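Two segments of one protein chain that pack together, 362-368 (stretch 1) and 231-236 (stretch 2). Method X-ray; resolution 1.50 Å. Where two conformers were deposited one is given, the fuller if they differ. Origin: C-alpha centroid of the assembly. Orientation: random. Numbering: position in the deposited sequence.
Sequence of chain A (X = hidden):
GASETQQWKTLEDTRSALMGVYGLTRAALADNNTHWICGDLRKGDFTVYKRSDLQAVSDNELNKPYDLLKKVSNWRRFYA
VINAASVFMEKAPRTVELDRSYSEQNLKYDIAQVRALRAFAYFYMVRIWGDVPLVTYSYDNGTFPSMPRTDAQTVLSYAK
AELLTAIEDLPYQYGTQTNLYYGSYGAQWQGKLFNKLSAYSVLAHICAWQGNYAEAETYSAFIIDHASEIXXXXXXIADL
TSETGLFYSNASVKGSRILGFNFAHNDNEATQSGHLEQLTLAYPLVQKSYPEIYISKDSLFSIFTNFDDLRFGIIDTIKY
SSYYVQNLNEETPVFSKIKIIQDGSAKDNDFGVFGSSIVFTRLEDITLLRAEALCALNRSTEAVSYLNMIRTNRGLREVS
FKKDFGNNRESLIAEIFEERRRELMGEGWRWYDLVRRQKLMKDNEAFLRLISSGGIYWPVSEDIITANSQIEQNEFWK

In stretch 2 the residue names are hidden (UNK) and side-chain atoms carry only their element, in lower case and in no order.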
# COMPACT_ATOMS: atom_id res chain seq x y z
N ARG A 362 2.90 5.12 5.89
CA ARG A 362 2.97 6.24 6.79
C ARG A 362 3.85 5.83 7.96
O ARG A 362 4.20 4.65 8.12
CB ARG A 362 1.56 6.67 7.25
CG ARG A 362 0.72 5.56 7.89
CD ARG A 362 -0.73 6.06 8.00
NE ARG A 362 -1.67 5.07 8.55
CZ ARG A 362 -1.94 4.91 9.85
NH1 ARG A 362 -1.29 5.59 10.78
NH2 ARG A 362 -2.84 4.03 10.22
N LEU A 363 4.19 6.79 8.83
CA LEU A 363 5.15 6.51 9.90
C LEU A 363 4.78 5.36 10.81
O LEU A 363 5.65 4.59 11.24
CB LEU A 363 5.52 7.76 10.74
CG LEU A 363 6.64 8.60 10.13
CD1 LEU A 363 6.81 9.92 10.89
CD2 LEU A 363 7.96 7.86 10.05
N GLU A 364 3.50 5.19 11.08
CA GLU A 364 3.08 4.10 11.99
C GLU A 364 3.39 2.72 11.39
O GLU A 364 3.79 1.78 12.10
CB GLU A 364 1.59 4.20 12.37
CG GLU A 364 1.21 5.42 13.24
CD GLU A 364 1.08 6.74 12.52
OE1 GLU A 364 1.29 6.79 11.27
OE2 GLU A 364 0.73 7.71 13.21
N ASP A 365 3.16 2.59 10.08
CA ASP A 365 3.49 1.36 9.35
C ASP A 365 4.99 1.05 9.47
O ASP A 365 5.38 -0.04 9.89
CB ASP A 365 3.07 1.43 7.89
CG ASP A 365 3.65 0.29 7.05
OD1 ASP A 365 3.59 -0.87 7.51
OD2 ASP A 365 4.19 0.58 5.95
N ILE A 366 5.81 2.04 9.12
CA ILE A 366 7.25 1.86 9.11
C ILE A 366 7.81 1.60 10.52
O ILE A 366 8.72 0.80 10.69
CB ILE A 366 7.96 3.06 8.43
CG1 ILE A 366 7.51 3.20 6.95
CG2 ILE A 366 9.48 2.94 8.52
CD1 ILE A 366 7.74 2.01 6.05
N THR A 367 7.21 2.23 11.54
CA THR A 367 7.59 2.02 12.92
C THR A 367 7.27 0.62 13.39
O THR A 367 8.13 -0.04 14.00
CB THR A 367 6.97 3.11 13.81
OG1 THR A 367 7.42 4.38 13.33
CG2 THR A 367 7.30 2.91 15.32
N LEU A 368 6.10 0.12 13.00
CA LEU A 368 5.72 -1.27 13.36
C LEU A 368 6.57 -2.25 12.55
O LEU A 368 6.93 -3.30 13.06
CB LEU A 368 4.20 -1.54 13.21
CG LEU A 368 3.33 -0.77 14.20
CD1 LEU A 368 1.82 -0.80 13.78
CD2 LEU A 368 3.54 -1.28 15.66
N UNK A 231 8.37 16.26 6.00
CA UNK A 231 7.27 16.71 6.84
C UNK A 231 6.27 15.58 7.18
O UNK A 231 5.07 15.80 7.18
n UNK A 231 4.55 19.16 6.80
o UNK A 231 6.06 18.77 8.43
c UNK A 231 5.69 18.65 7.26
c UNK A 231 6.55 17.92 6.24
N UNK A 232 6.80 14.37 7.41
CA UNK A 232 6.00 13.22 7.82
C UNK A 232 6.02 13.13 9.34
O UNK A 232 7.07 13.26 9.98
c UNK A 232 6.51 11.93 7.19
N UNK A 233 4.84 12.88 9.90
CA UNK A 233 4.63 12.82 11.35
C UNK A 233 3.78 11.62 11.71
O UNK A 233 3.22 10.95 10.83
c UNK A 233 4.64 17.92 11.51
n UNK A 233 3.81 19.12 11.80
c UNK A 233 4.63 15.40 11.47
c UNK A 233 3.89 14.09 11.79
c UNK A 233 3.85 16.65 11.82
N UNK A 234 3.68 11.37 13.00
CA UNK A 234 2.71 10.43 13.54
C UNK A 234 1.38 11.19 13.59
O UNK A 234 1.32 12.37 13.99
c UNK A 234 5.65 9.60 15.13
c UNK A 234 6.68 7.46 14.77
c UNK A 234 4.32 7.71 14.52
c UNK A 234 5.45 6.93 14.47
c UNK A 234 4.38 9.06 14.85
c UNK A 234 3.13 9.92 14.91
c UNK A 234 6.80 8.82 15.10
o UNK A 234 7.82 6.73 14.70
N UNK A 235 0.32 10.50 13.23
CA UNK A 235 -1.00 11.09 13.07
C UNK A 235 -1.90 10.75 14.27
O UNK A 235 -1.95 9.59 14.72
o UNK A 235 -0.77 10.96 10.63
c UNK A 235 -3.02 11.24 11.50
c UNK A 235 -1.63 10.64 11.72
N UNK A 236 -2.57 11.76 14.80
CA UNK A 236 -3.53 11.55 15.87
C UNK A 236 -4.75 10.81 15.32
O UNK A 236 -5.03 10.80 14.10
c UNK A 236 -3.99 12.90 16.44
o UNK A 236 -4.81 13.61 15.51
O HOH W 1 3.89 9.55 8.26
O HOH W 2 1.15 9.25 10.12

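Position 231 carries four side-chain atoms: a carbon bonded to CA, then a second carbon bearing one oxygen and one nitrogen. That branched, planar end is a carboxamide one carbon from CA, hence N231. The nearest approach of its side chain to stretch 1 is 9.2 Å, from OD1 of N231 to CD1 of L363, so the assignment rests on the atoms alone.

Position 232 has a single side-chain carbon, CB, which makes it A232. The CA-to-CB bond points toward stretch 1, and CB lies 4.2 Å from CD1 of L363, an apolar contact. The same CD1 approaches the backbone O of A232 at 3.5 Å.

Position 233 has four carbons in an unbranched row ending in nitrogen, the signature of lysine: K233. With chi1 m and chi2 to chi4 all t, the chain is extended, and its CA-to-CB bond points away from stretch 1. The contact is therefore made by the backbone, whose C is 3.6 Å from CD1 of L363.

Position 234 shows one carbon, then a ring of six carbons bearing one oxygen, which identifies a phenol: Y234. CB of L363 sits over one ring face, 4.1 Å from the centroid and 22° off the normal, a CH-pi contact. OH lies 2.7 Å from OG1 of T367, a hydrogen-bonding distance. OG1 also donates to the backbone O of L363 at 2.7 Å, which ties the hydroxyl to the helix.

Position 235 has a carbon carrying one oxygen and one carbon, a beta-branched alcohol: T235. Its backbone N donates to OE2 of E364 at 2.8 Å, and the N-H...O angle of 165° is close to linear. A water lies 2.6 Å from OG1 of T235 and 2.7 Å from OE1 of E364, bridging the two.

Position 236 has one carbon followed by one oxygen: S236. Its CA-to-CB bond points away from stretch 1, and its hydroxyl caps a helix that begins just past the stretch.

The contact combines apolar packing with polar anchoring. L363 lies against A232, the K233 backbone and the Y234 ring, while E364 holds the T235 backbone and is itself salt-bridged to R362, NH1 to OE1 at 2.9 Å, through a weak hydrogen bond. Water fills the remaining polar gap: one molecule accepts from N of L363 at 2.8 Å and lies 3.0 Å from O of K233, linking the start of the helix to the irregular segment. The two stretches together bury 327 Å².

Stretch 2 (231-236) NAKYTS
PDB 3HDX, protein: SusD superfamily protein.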